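Local coordinates for Mlr7391 protein (Mesorhizobium loti, PDB 3HK4) that is of unknown function but has the NTF2-like, SnoaL-type fold and may act as a lyase or cyclase on a small molecule, at residues Lys27-Leu32 and Glu43-Asp48; Asp48-Tyr53 and Thr130-Tyr135; Asp95-Arg100 and Tyr122-Gly127; Phe101-Thr106 and Met116-Leu121. All blocks are in the same frame, centred on the assembly; numbering follows the deposited sequence. Where two conformers were deposited one is given.

Contact 1 (Lys27-Leu32 and Glu43-Asp48); sequences KDFTEL and EKYNAD
Asp-28, on helix 22-34, reaches across to Lys-44 and Tyr-45 at the end of helix 38-45, pinning together the two N-terminal helices of this NTF2-like, SnoaL-type fold. Its CB already lies 3.3 Å from Tyr-45 OH. CG stands anti to the backbone N (chi1 -173°), which carries the carboxylate outward to the second helix. There OD2 takes both polar partners: Lys-44 NZ forms a salt bridge to it at 2.7 Å, coming from the syn side, and Tyr-45 OH donates a hydrogen bond. OD1 approaches segment 43-48 no nearer than Lys-44 NZ at 4.1 Å. Carboxylate and phenol planes are turned almost perpendicular, 79° apart, and OD2 meets the Tyr-45 ring at its edge. Lys-44 runs out fully extended, its CG over the middle of one face of the Tyr-45 ring. Beside this polar end the contact is apolar: Phe-29 CD1 lies 3.8 Å from Tyr-45 CD2, at the phenylalanine's ring edge, the side chains running antiparallel, and Phe-29 continues inward to the rings of Phe-97 and Tyr-122. Leu-32 CD1 lies at the Tyr-45 edge, 4.3 Å from CE2. Tyr-45 OH to Asp-28 OD2 is modelled at 2.4 Å, a doubtfully short length.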
# COMPACT_ATOMS: atom_id res chain seq x y z
N LYS A 27 -6.00 25.52 7.00
CA LYS A 27 -6.14 26.29 5.79
C LYS A 27 -4.99 26.04 4.84
O LYS A 27 -5.19 25.84 3.65
CB LYS A 27 -6.23 27.76 6.13
CG LYS A 27 -6.36 28.70 4.94
CD LYS A 27 -6.24 30.18 5.38
CE LYS A 27 -6.49 31.17 4.21
NZ LYS A 27 -5.51 31.09 3.08
N ASP A 28 -3.79 26.00 5.35
CA ASP A 28 -2.64 25.78 4.46
C ASP A 28 -2.73 24.38 3.84
O ASP A 28 -2.64 24.23 2.64
CB ASP A 28 -1.35 25.96 5.25
CG ASP A 28 -0.12 25.91 4.40
OD1 ASP A 28 -0.16 26.37 3.25
OD2 ASP A 28 0.92 25.42 4.90
N PHE A 29 -2.90 23.37 4.68
CA PHE A 29 -3.00 21.96 4.25
C PHE A 29 -4.09 21.79 3.21
O PHE A 29 -3.87 21.15 2.19
CB PHE A 29 -3.25 21.11 5.50
CG PHE A 29 -3.34 19.65 5.26
CD1 PHE A 29 -2.23 18.88 5.28
CD2 PHE A 29 -4.57 19.03 5.10
CE1 PHE A 29 -2.34 17.48 5.09
CE2 PHE A 29 -4.68 17.67 4.89
CZ PHE A 29 -3.55 16.90 4.91
N THR A 30 -5.23 22.41 3.44
CA THR A 30 -6.37 22.30 2.50
C THR A 30 -6.04 22.94 1.17
O THR A 30 -6.33 22.38 0.13
CB THR A 30 -7.65 22.93 3.11
OG1 THR A 30 -7.90 22.25 4.35
CG2 THR A 30 -8.86 22.79 2.15
N GLU A 31 -5.43 24.11 1.20
CA GLU A 31 -5.07 24.80 -0.02
C GLU A 31 -4.07 23.97 -0.81
O GLU A 31 -4.15 23.87 -2.03
CB GLU A 31 -4.53 26.20 0.30
CG GLU A 31 -5.62 27.18 0.76
CD GLU A 31 -5.08 28.55 1.22
OE1 GLU A 31 -3.86 28.82 1.11
OE2 GLU A 31 -5.90 29.36 1.72
N LEU A 32 -3.10 23.39 -0.12
CA LEU A 32 -2.15 22.54 -0.77
C LEU A 32 -2.83 21.34 -1.43
O LEU A 32 -2.54 21.00 -2.61
CB LEU A 32 -1.03 22.12 0.23
CG LEU A 32 -0.03 23.18 0.61
CD1 LEU A 32 0.84 22.71 1.85
CD2 LEU A 32 0.87 23.50 -0.55
N GLU A 43 4.50 16.04 3.46
CA GLU A 43 5.86 16.28 3.97
C GLU A 43 5.89 17.43 4.94
O GLU A 43 6.64 17.43 5.94
CB GLU A 43 6.81 16.50 2.79
CG GLU A 43 8.28 16.59 3.13
CD GLU A 43 8.72 17.91 3.73
OE1 GLU A 43 8.25 18.97 3.27
OE2 GLU A 43 9.59 17.89 4.63
N LYS A 44 5.14 18.47 4.67
CA LYS A 44 5.14 19.63 5.59
C LYS A 44 4.48 19.36 6.93
O LYS A 44 4.96 19.80 7.99
CB LYS A 44 4.44 20.85 4.92
CG LYS A 44 4.56 22.19 5.70
CD LYS A 44 4.00 23.33 4.92
CE LYS A 44 4.02 24.60 5.68
NZ LYS A 44 3.59 25.68 4.76
N TYR A 45 3.40 18.61 6.92
CA TYR A 45 2.59 18.51 8.11
C TYR A 45 2.50 17.17 8.79
O TYR A 45 2.13 17.14 9.95
CB TYR A 45 1.16 19.00 7.78
CG TYR A 45 1.09 20.50 7.55
CD1 TYR A 45 1.33 21.36 8.59
CD2 TYR A 45 0.78 21.04 6.32
CE1 TYR A 45 1.31 22.70 8.44
CE2 TYR A 45 0.73 22.41 6.15
CZ TYR A 45 0.95 23.24 7.24
OH TYR A 45 0.97 24.62 7.15
N ASN A 46 2.81 16.07 8.12
CA ASN A 46 2.61 14.78 8.76
C ASN A 46 3.63 14.53 9.84
O ASN A 46 4.80 14.81 9.67
CB ASN A 46 2.68 13.61 7.80
CG ASN A 46 1.51 13.54 6.85
OD1 ASN A 46 0.46 14.20 7.04
ND2 ASN A 46 1.64 12.65 5.86
N ALA A 47 3.17 14.01 10.96
CA ALA A 47 4.09 13.63 12.05
C ALA A 47 4.83 12.41 11.59
O ALA A 47 4.31 11.63 10.79
CB ALA A 47 3.31 13.29 13.31
N ASP A 48 6.06 12.21 12.06
CA ASP A 48 6.85 11.05 11.64
C ASP A 48 6.16 9.71 11.92
O ASP A 48 6.37 8.72 11.23
CB ASP A 48 8.17 11.04 12.40
CG ASP A 48 9.13 12.13 11.94
OD1 ASP A 48 8.90 12.78 10.89
OD2 ASP A 48 10.15 12.32 12.67

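Contact 2 (Asp48-Tyr53 and Thr130-Tyr135); sequences DDIASY and TEERFY
Tyr-53 offers one face of its ring to the guanidinium of Arg-133, which lies flat on it with the planes only 12° apart and the centres 4.1 Å from each other. NH2 sits over the rim near CD2 and CE2, while NH1 reaches back over CG; the stack is also a cation-pi contact. The arginine gets there by bending at chi3 (-67°), and Glu-131 holds it from the same strand: Arg-133 NE bonds Glu-131 OE2 at 2.9 Å as part of a salt bridge, striking it from above the carboxylate plane. Glu-131 in turn sets CG against the Tyr-53 ring edge, and a water spans its OE1 and Tyr-53 OH. An alanine at Arg-133 is likely to uncover that face of Tyr-53 and leave the Glu-131 carboxylate without its positive mate. On the other side of the sheet Ser-52 OG donates to the anti lone pair of Glu-132 OE2 at 2.6 Å; Lys-72 also bonds this hydroxyl, and Phe-134 turns its ring edge to both oxygens. The backbones run side by side in parallel, Ala-51 N bonding Thr-130 O at 3.0 Å and Phe-134 N bonding Tyr-53 O at 2.9 Å. Strand 50-53 thus pairs with the C-terminal strand 128-135, the parallel step in the otherwise antiparallel curved sheet of the NTF2-like fold.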
# COMPACT_ATOMS: atom_id res chain seq x y z
N ASP A 48 6.06 12.21 12.06
CA ASP A 48 6.85 11.05 11.64
C ASP A 48 6.16 9.71 11.92
O ASP A 48 6.37 8.72 11.23
CB ASP A 48 8.17 11.04 12.40
CG ASP A 48 9.13 12.13 11.94
OD1 ASP A 48 8.90 12.78 10.89
OD2 ASP A 48 10.15 12.32 12.67
N ASP A 49 5.34 9.71 12.97
CA ASP A 49 4.60 8.53 13.37
C ASP A 49 3.11 8.65 13.04
O ASP A 49 2.28 8.09 13.73
CB ASP A 49 4.81 8.28 14.86
CG ASP A 49 4.33 9.41 15.74
OD1 ASP A 49 4.11 10.54 15.27
OD2 ASP A 49 4.20 9.18 16.95
N ILE A 50 2.77 9.38 11.98
CA ILE A 50 1.40 9.52 11.60
C ILE A 50 0.68 8.14 11.40
O ILE A 50 1.20 7.26 10.74
CB ILE A 50 1.25 10.37 10.31
CG1 ILE A 50 -0.21 10.61 10.01
CG2 ILE A 50 2.08 9.74 9.12
CD1 ILE A 50 -0.57 11.72 9.00
N ALA A 51 -0.53 8.01 11.98
CA ALA A 51 -1.40 6.83 11.81
C ALA A 51 -2.50 7.18 10.81
O ALA A 51 -3.09 8.22 10.90
CB ALA A 51 -2.02 6.46 13.16
N SER A 52 -2.73 6.32 9.82
CA SER A 52 -3.72 6.57 8.79
C SER A 52 -4.69 5.41 8.80
O SER A 52 -4.28 4.25 8.70
CB SER A 52 -3.04 6.66 7.44
OG SER A 52 -3.99 6.99 6.39
N TYR A 53 -5.98 5.72 8.87
CA TYR A 53 -7.03 4.73 8.99
C TYR A 53 -8.08 4.85 7.88
O TYR A 53 -8.81 5.82 7.84
CB TYR A 53 -7.76 4.91 10.34
CG TYR A 53 -6.92 4.69 11.55
CD1 TYR A 53 -6.76 3.42 12.07
CD2 TYR A 53 -6.29 5.75 12.20
CE1 TYR A 53 -6.00 3.21 13.19
CE2 TYR A 53 -5.54 5.54 13.29
CZ TYR A 53 -5.37 4.27 13.77
OH TYR A 53 -4.60 4.07 14.87
N THR A 130 -1.02 13.94 13.43
CA THR A 130 -0.71 12.66 14.08
C THR A 130 -1.65 11.51 13.64
O THR A 130 -1.31 10.33 13.78
CB THR A 130 -0.77 12.80 15.61
OG1 THR A 130 -2.05 13.30 16.00
CG2 THR A 130 0.26 13.74 16.04
N GLU A 131 -2.82 11.84 13.11
CA GLU A 131 -3.73 10.86 12.69
C GLU A 131 -4.58 11.41 11.56
O GLU A 131 -4.85 12.59 11.54
CB GLU A 131 -4.63 10.38 13.84
CG GLU A 131 -5.69 9.30 13.36
CD GLU A 131 -6.73 8.91 14.44
OE1 GLU A 131 -6.32 8.41 15.51
OE2 GLU A 131 -7.97 9.13 14.21
N GLU A 132 -4.85 10.59 10.55
CA GLU A 132 -5.82 10.89 9.51
C GLU A 132 -6.77 9.70 9.48
O GLU A 132 -6.32 8.57 9.54
CB GLU A 132 -5.22 11.17 8.14
CG GLU A 132 -4.27 10.14 7.64
CD GLU A 132 -3.78 10.43 6.24
OE1 GLU A 132 -3.49 11.60 5.89
OE2 GLU A 132 -3.67 9.42 5.52
N ARG A 133 -8.08 9.95 9.40
CA ARG A 133 -9.08 8.91 9.48
C ARG A 133 -10.14 9.19 8.42
O ARG A 133 -10.64 10.31 8.36
CB ARG A 133 -9.67 8.88 10.89
CG ARG A 133 -10.63 7.74 11.09
CD ARG A 133 -11.15 7.67 12.51
NE ARG A 133 -10.13 7.33 13.48
CZ ARG A 133 -9.77 6.08 13.84
NH1 ARG A 133 -10.31 5.00 13.29
NH2 ARG A 133 -8.83 5.91 14.75
N PHE A 134 -10.43 8.20 7.57
CA PHE A 134 -11.37 8.36 6.46
C PHE A 134 -12.69 7.66 6.69
O PHE A 134 -12.71 6.57 7.20
CB PHE A 134 -10.67 8.00 5.13
CG PHE A 134 -9.39 8.80 4.94
CD1 PHE A 134 -9.45 10.11 4.55
CD2 PHE A 134 -8.19 8.28 5.26
CE1 PHE A 134 -8.31 10.86 4.45
CE2 PHE A 134 -7.05 9.04 5.14
CZ PHE A 134 -7.13 10.31 4.72
N TYR A 135 -13.77 8.32 6.25
CA TYR A 135 -15.11 7.88 6.50
C TYR A 135 -15.75 7.78 5.13
O TYR A 135 -15.68 8.74 4.37
CB TYR A 135 -15.83 8.94 7.35
CG TYR A 135 -15.29 9.12 8.76
CD1 TYR A 135 -14.10 9.78 9.00
CD2 TYR A 135 -15.98 8.64 9.85
CE1 TYR A 135 -13.58 9.92 10.31
CE2 TYR A 135 -15.47 8.78 11.15
CZ TYR A 135 -14.27 9.43 11.35
OH TYR A 135 -13.80 9.50 12.66
O HOH W 1 0.07 8.88 15.69
O HOH W 2 -4.21 7.05 16.13

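Contact 3 (Asp95-Arg100 and Tyr122-Gly127); sequences DQFALR and YTVKNG
Phe-97 and Tyr-122 are paired across the open end of a long antiparallel beta hairpin, strands 96-107 and 114-125, in the curved sheet of the NTF2-like fold. Their rings are nearly parallel, 19° apart, but displaced so that little of one lies over the other, with centroids at 5.0 Å. What covers one face of Phe-97 is Tyr-122 CB, a CH-pi contact 3.7 Å from the ring centre. Phe-97 holds CG between its own backbone N and carbonyl carbon (chi1 70°), folding the ring over toward the neighbouring strand, where Val-124 CG2 meets its edge. Leu-99 lies across Tyr-122, nearly perpendicular, CD1 against CE1. Ala-26 of helix 22-34 touches Phe-97. A serine in place of Phe-97 would probably open a gap against that helix and leave Tyr-122 CB and Val-124 without the surface they pack on. The backbones exchange two bonds between Phe-97 and Tyr-122, the tighter from Tyr-122 N to Phe-97 O at 2.7 Å. On the other face Gln-96 and Thr-123 run alongside each other in one direction, and Gln-96 NE2 donates to Thr-123 OG1 at 3.0 Å, the oxygen tilted 19° from the amide plane.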
# COMPACT_ATOMS: atom_id res chain seq x y z
N ASP A 95 -8.64 20.30 18.34
CA ASP A 95 -7.35 19.86 17.76
C ASP A 95 -7.52 19.13 16.43
O ASP A 95 -6.57 18.47 15.97
CB ASP A 95 -6.57 18.94 18.76
CG ASP A 95 -7.34 17.60 19.13
OD1 ASP A 95 -8.54 17.49 18.91
OD2 ASP A 95 -6.74 16.65 19.72
N GLN A 96 -8.70 19.22 15.82
CA GLN A 96 -8.95 18.52 14.59
C GLN A 96 -9.65 19.32 13.53
O GLN A 96 -10.33 20.29 13.81
CB GLN A 96 -9.83 17.30 14.87
CG GLN A 96 -9.29 16.28 15.87
CD GLN A 96 -10.28 15.14 16.02
OE1 GLN A 96 -11.51 15.35 16.01
NE2 GLN A 96 -9.78 13.95 16.14
N PHE A 97 -9.46 18.88 12.30
CA PHE A 97 -10.19 19.41 11.16
C PHE A 97 -10.59 18.28 10.21
O PHE A 97 -9.99 17.23 10.20
CB PHE A 97 -9.45 20.51 10.44
CG PHE A 97 -8.23 20.07 9.69
CD1 PHE A 97 -7.01 20.03 10.32
CD2 PHE A 97 -8.29 19.74 8.35
CE1 PHE A 97 -5.87 19.65 9.63
CE2 PHE A 97 -7.17 19.38 7.66
CZ PHE A 97 -5.94 19.34 8.32
N ALA A 98 -11.69 18.53 9.51
CA ALA A 98 -12.28 17.63 8.57
C ALA A 98 -12.35 18.26 7.22
O ALA A 98 -12.54 19.50 7.10
CB ALA A 98 -13.77 17.26 9.05
N LEU A 99 -12.23 17.41 6.21
CA LEU A 99 -12.37 17.79 4.81
C LEU A 99 -13.31 16.80 4.15
O LEU A 99 -13.40 15.65 4.53
CB LEU A 99 -11.02 17.73 4.08
CG LEU A 99 -9.95 18.70 4.54
CD1 LEU A 99 -8.58 18.40 3.88
CD2 LEU A 99 -10.43 20.10 4.21
N ARG A 100 -14.01 17.26 3.14
CA ARG A 100 -14.89 16.39 2.39
C ARG A 100 -14.34 16.35 0.96
O ARG A 100 -14.09 17.39 0.36
CB ARG A 100 -16.33 16.89 2.46
CG ARG A 100 -17.39 15.91 1.86
CD ARG A 100 -17.59 16.17 0.40
NE ARG A 100 -18.73 15.47 -0.15
CZ ARG A 100 -20.00 15.82 0.04
NH1 ARG A 100 -20.35 16.86 0.81
NH2 ARG A 100 -20.95 15.09 -0.53
N TYR A 122 -8.56 14.94 10.52
CA TYR A 122 -7.14 15.10 10.76
C TYR A 122 -6.94 15.58 12.17
O TYR A 122 -7.55 16.52 12.53
CB TYR A 122 -6.54 16.09 9.77
CG TYR A 122 -6.70 15.61 8.33
CD1 TYR A 122 -7.81 15.92 7.59
CD2 TYR A 122 -5.71 14.83 7.73
CE1 TYR A 122 -7.97 15.45 6.29
CE2 TYR A 122 -5.86 14.35 6.43
CZ TYR A 122 -6.99 14.66 5.72
OH TYR A 122 -7.13 14.22 4.42
N THR A 123 -6.12 14.88 12.94
CA THR A 123 -5.77 15.28 14.31
C THR A 123 -4.37 15.92 14.35
O THR A 123 -3.41 15.36 13.82
CB THR A 123 -5.74 14.10 15.21
OG1 THR A 123 -7.01 13.46 15.17
CG2 THR A 123 -5.40 14.51 16.64
N VAL A 124 -4.27 17.07 15.02
CA VAL A 124 -3.02 17.84 15.09
C VAL A 124 -2.50 17.88 16.50
O VAL A 124 -3.25 18.16 17.43
CB VAL A 124 -3.26 19.25 14.61
CG1 VAL A 124 -2.01 20.11 14.69
CG2 VAL A 124 -3.78 19.19 13.12
N LYS A 125 -1.21 17.60 16.65
CA LYS A 125 -0.58 17.61 17.95
C LYS A 125 0.78 18.26 17.71
O LYS A 125 1.52 17.84 16.85
CB LYS A 125 -0.49 16.19 18.50
CG LYS A 125 0.17 16.05 19.86
CD LYS A 125 0.55 14.56 20.17
N ASN A 126 1.05 19.36 18.40
CA ASN A 126 2.35 20.06 18.28
C ASN A 126 2.68 20.44 16.86
O ASN A 126 3.78 20.28 16.42
CB ASN A 126 3.48 19.22 18.88
CG ASN A 126 3.31 18.98 20.37
OD1 ASN A 126 2.85 19.85 21.10
ND2 ASN A 126 3.69 17.79 20.82
N GLY A 127 1.67 20.90 16.13
CA GLY A 127 1.87 21.41 14.79
C GLY A 127 1.94 20.40 13.67
O GLY A 127 2.15 20.79 12.54
O HOH W 3 -4.00 16.65 19.54

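Contact 4 (Phe101-Thr106 and Met116-Leu121); sequences FKFDVT and MDEVGL
This is antiparallel strand pairing toward the turn of the hairpin, where strand 101-106 runs beside 116-121 and bulky side chains fill one face. Phe-101 pairs with Glu-118 and Phe-103 with Met-116, each a hydrogen-bonded pair; Phe-101 N to Glu-118 O, at 2.8 Å, is almost straight. Phe-103 turns CG into the space between its backbone N and carbonyl carbon (chi1 57°), laying the ring across toward Met-116, modelled as selenomethionine. Met-116 CB sits over one face of that ring, toward the rim, in a CH-pi contact 3.6 Å from the centroid. In this conformer, one of two deposited, chi1 (-65°) brings Met-116 CG to 3.6 Å from Val-105 CG1; the bend at chi2 comes beyond it. These two strands are the long hairpin 96-107/114-125 of the curved NTF2-like sheet, with strand 80-93 bordering it beyond Phe-101 and Val-105. Phe-101 points its ring edge at the backbone of Gly-120, CE2 lying 4.0 Å from N; a CB on that glycine would fall very close to CE2. Glu-118 approaches Phe-101 CB with its own CG at 4.1 Å. On the reverse face Lys-102 and Asp-117 form the non-hydrogen-bonded pair. Their charges do not meet, with NZ 4.7 Å from OD2, although Lys-102 CE comes nearer; Asp-117 instead forms its salt bridge through OD1 with Arg-100 NE.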
# COMPACT_ATOMS: atom_id res chain seq x y z
N PHE A 101 -14.10 15.14 0.47
CA PHE A 101 -13.50 14.86 -0.82
C PHE A 101 -14.56 14.21 -1.66
O PHE A 101 -15.17 13.26 -1.21
CB PHE A 101 -12.38 13.86 -0.66
CG PHE A 101 -11.28 14.33 0.25
CD1 PHE A 101 -10.29 15.16 -0.23
CD2 PHE A 101 -11.20 13.88 1.55
CE1 PHE A 101 -9.24 15.57 0.57
CE2 PHE A 101 -10.19 14.28 2.38
CZ PHE A 101 -9.18 15.12 1.90
N LYS A 102 -14.79 14.75 -2.85
CA LYS A 102 -15.72 14.18 -3.85
C LYS A 102 -14.97 14.23 -5.18
O LYS A 102 -14.67 15.31 -5.71
CB LYS A 102 -17.08 14.91 -3.92
CG LYS A 102 -18.17 14.04 -4.57
CD LYS A 102 -19.46 14.78 -4.96
CE LYS A 102 -20.41 15.04 -3.78
NZ LYS A 102 -21.73 15.63 -4.27
N PHE A 103 -14.61 13.07 -5.71
CA PHE A 103 -13.85 12.98 -6.96
C PHE A 103 -14.17 11.71 -7.74
O PHE A 103 -14.50 10.68 -7.15
CB PHE A 103 -12.35 13.01 -6.66
CG PHE A 103 -11.89 11.93 -5.71
CD1 PHE A 103 -11.94 12.12 -4.32
CD2 PHE A 103 -11.39 10.72 -6.19
CE1 PHE A 103 -11.51 11.10 -3.42
CE2 PHE A 103 -10.96 9.70 -5.30
CZ PHE A 103 -11.01 9.90 -3.92
N ASP A 104 -14.09 11.81 -9.07
CA ASP A 104 -14.23 10.65 -9.93
C ASP A 104 -12.84 10.08 -10.08
O ASP A 104 -11.87 10.82 -10.18
CB ASP A 104 -14.84 10.97 -11.31
CG ASP A 104 -16.35 11.20 -11.26
OD1 ASP A 104 -16.97 11.18 -10.18
OD2 ASP A 104 -16.95 11.39 -12.33
N VAL A 105 -12.77 8.76 -10.13
CA VAL A 105 -11.52 8.06 -10.24
C VAL A 105 -11.73 6.75 -10.98
O VAL A 105 -12.80 6.15 -10.91
CB VAL A 105 -10.95 7.76 -8.81
CG1 VAL A 105 -11.87 6.89 -8.05
CG2 VAL A 105 -9.67 7.06 -8.90
N THR A 106 -10.72 6.30 -11.71
CA THR A 106 -10.78 5.01 -12.36
C THR A 106 -9.68 4.14 -11.80
O THR A 106 -8.49 4.36 -12.11
CB THR A 106 -10.60 5.08 -13.88
OG1 THR A 106 -11.64 5.86 -14.46
CG2 THR A 106 -10.64 3.67 -14.45
N MSE A 116 -15.91 8.82 -5.77
CA MSE A 116 -15.59 8.61 -4.40
C MSE A 116 -16.15 9.79 -3.63
O MSE A 116 -16.19 10.91 -4.13
CB MSE A 116 -14.08 8.49 -4.22
CG MSE A 116 -13.51 7.25 -4.91
SE MSE A 116 -14.32 5.55 -4.30
CE MSE A 116 -13.36 4.35 -5.46
N ASP A 117 -16.68 9.52 -2.45
CA ASP A 117 -17.21 10.60 -1.62
C ASP A 117 -16.83 10.22 -0.21
O ASP A 117 -17.32 9.23 0.34
CB ASP A 117 -18.72 10.68 -1.84
CG ASP A 117 -19.36 11.91 -1.22
OD1 ASP A 117 -18.72 12.70 -0.50
OD2 ASP A 117 -20.56 12.11 -1.46
N GLU A 118 -15.87 10.95 0.33
CA GLU A 118 -15.38 10.65 1.66
C GLU A 118 -15.07 11.87 2.51
O GLU A 118 -14.93 13.00 2.03
CB GLU A 118 -14.17 9.70 1.57
CG GLU A 118 -13.07 10.06 0.65
CD GLU A 118 -11.83 9.16 0.85
OE1 GLU A 118 -12.01 8.01 1.34
OE2 GLU A 118 -10.70 9.63 0.52
N VAL A 119 -15.02 11.61 3.82
CA VAL A 119 -14.67 12.61 4.77
C VAL A 119 -13.40 12.13 5.39
O VAL A 119 -13.25 10.97 5.77
CB VAL A 119 -15.78 12.87 5.86
CG1 VAL A 119 -15.26 13.78 6.92
CG2 VAL A 119 -17.05 13.52 5.20
N GLY A 120 -12.47 13.07 5.47
CA GLY A 120 -11.18 12.84 6.17
C GLY A 120 -11.13 13.64 7.47
O GLY A 120 -11.45 14.83 7.47
N LEU A 121 -10.69 13.03 8.57
CA LEU A 121 -10.56 13.74 9.85
C LEU A 121 -9.10 13.74 10.26
O LEU A 121 -8.49 12.67 10.34
CB LEU A 121 -11.39 13.06 10.93
CG LEU A 121 -11.50 13.73 12.28
CD1 LEU A 121 -12.35 15.05 12.21
CD2 LEU A 121 -12.12 12.77 13.27

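How the contacts relate
From the N terminus, contact 1 closes first, a short loop joining helix 22-34 to the end of helix 38-45. It runs into contact 2 through the shared Asp-48, whose neighbourhood turns the chain into strand 50-53. Contact 2 closes the longest loop, reaching to the C-terminal strand. Contact 3 nests inside it, and contact 4 inside contact 3, both along the hairpin 96-107/114-125. Strand 128-135 lies beside 114-125, so backbone pairs such as Glu-131 with Thr-123 and Arg-133 with Leu-121 join contact 2 to contacts 3 and 4. Contact 1 packs helix 22-34 on contact 3 through Phe-29, while contact 4 lies about 18 Å from contact 1, centre to centre.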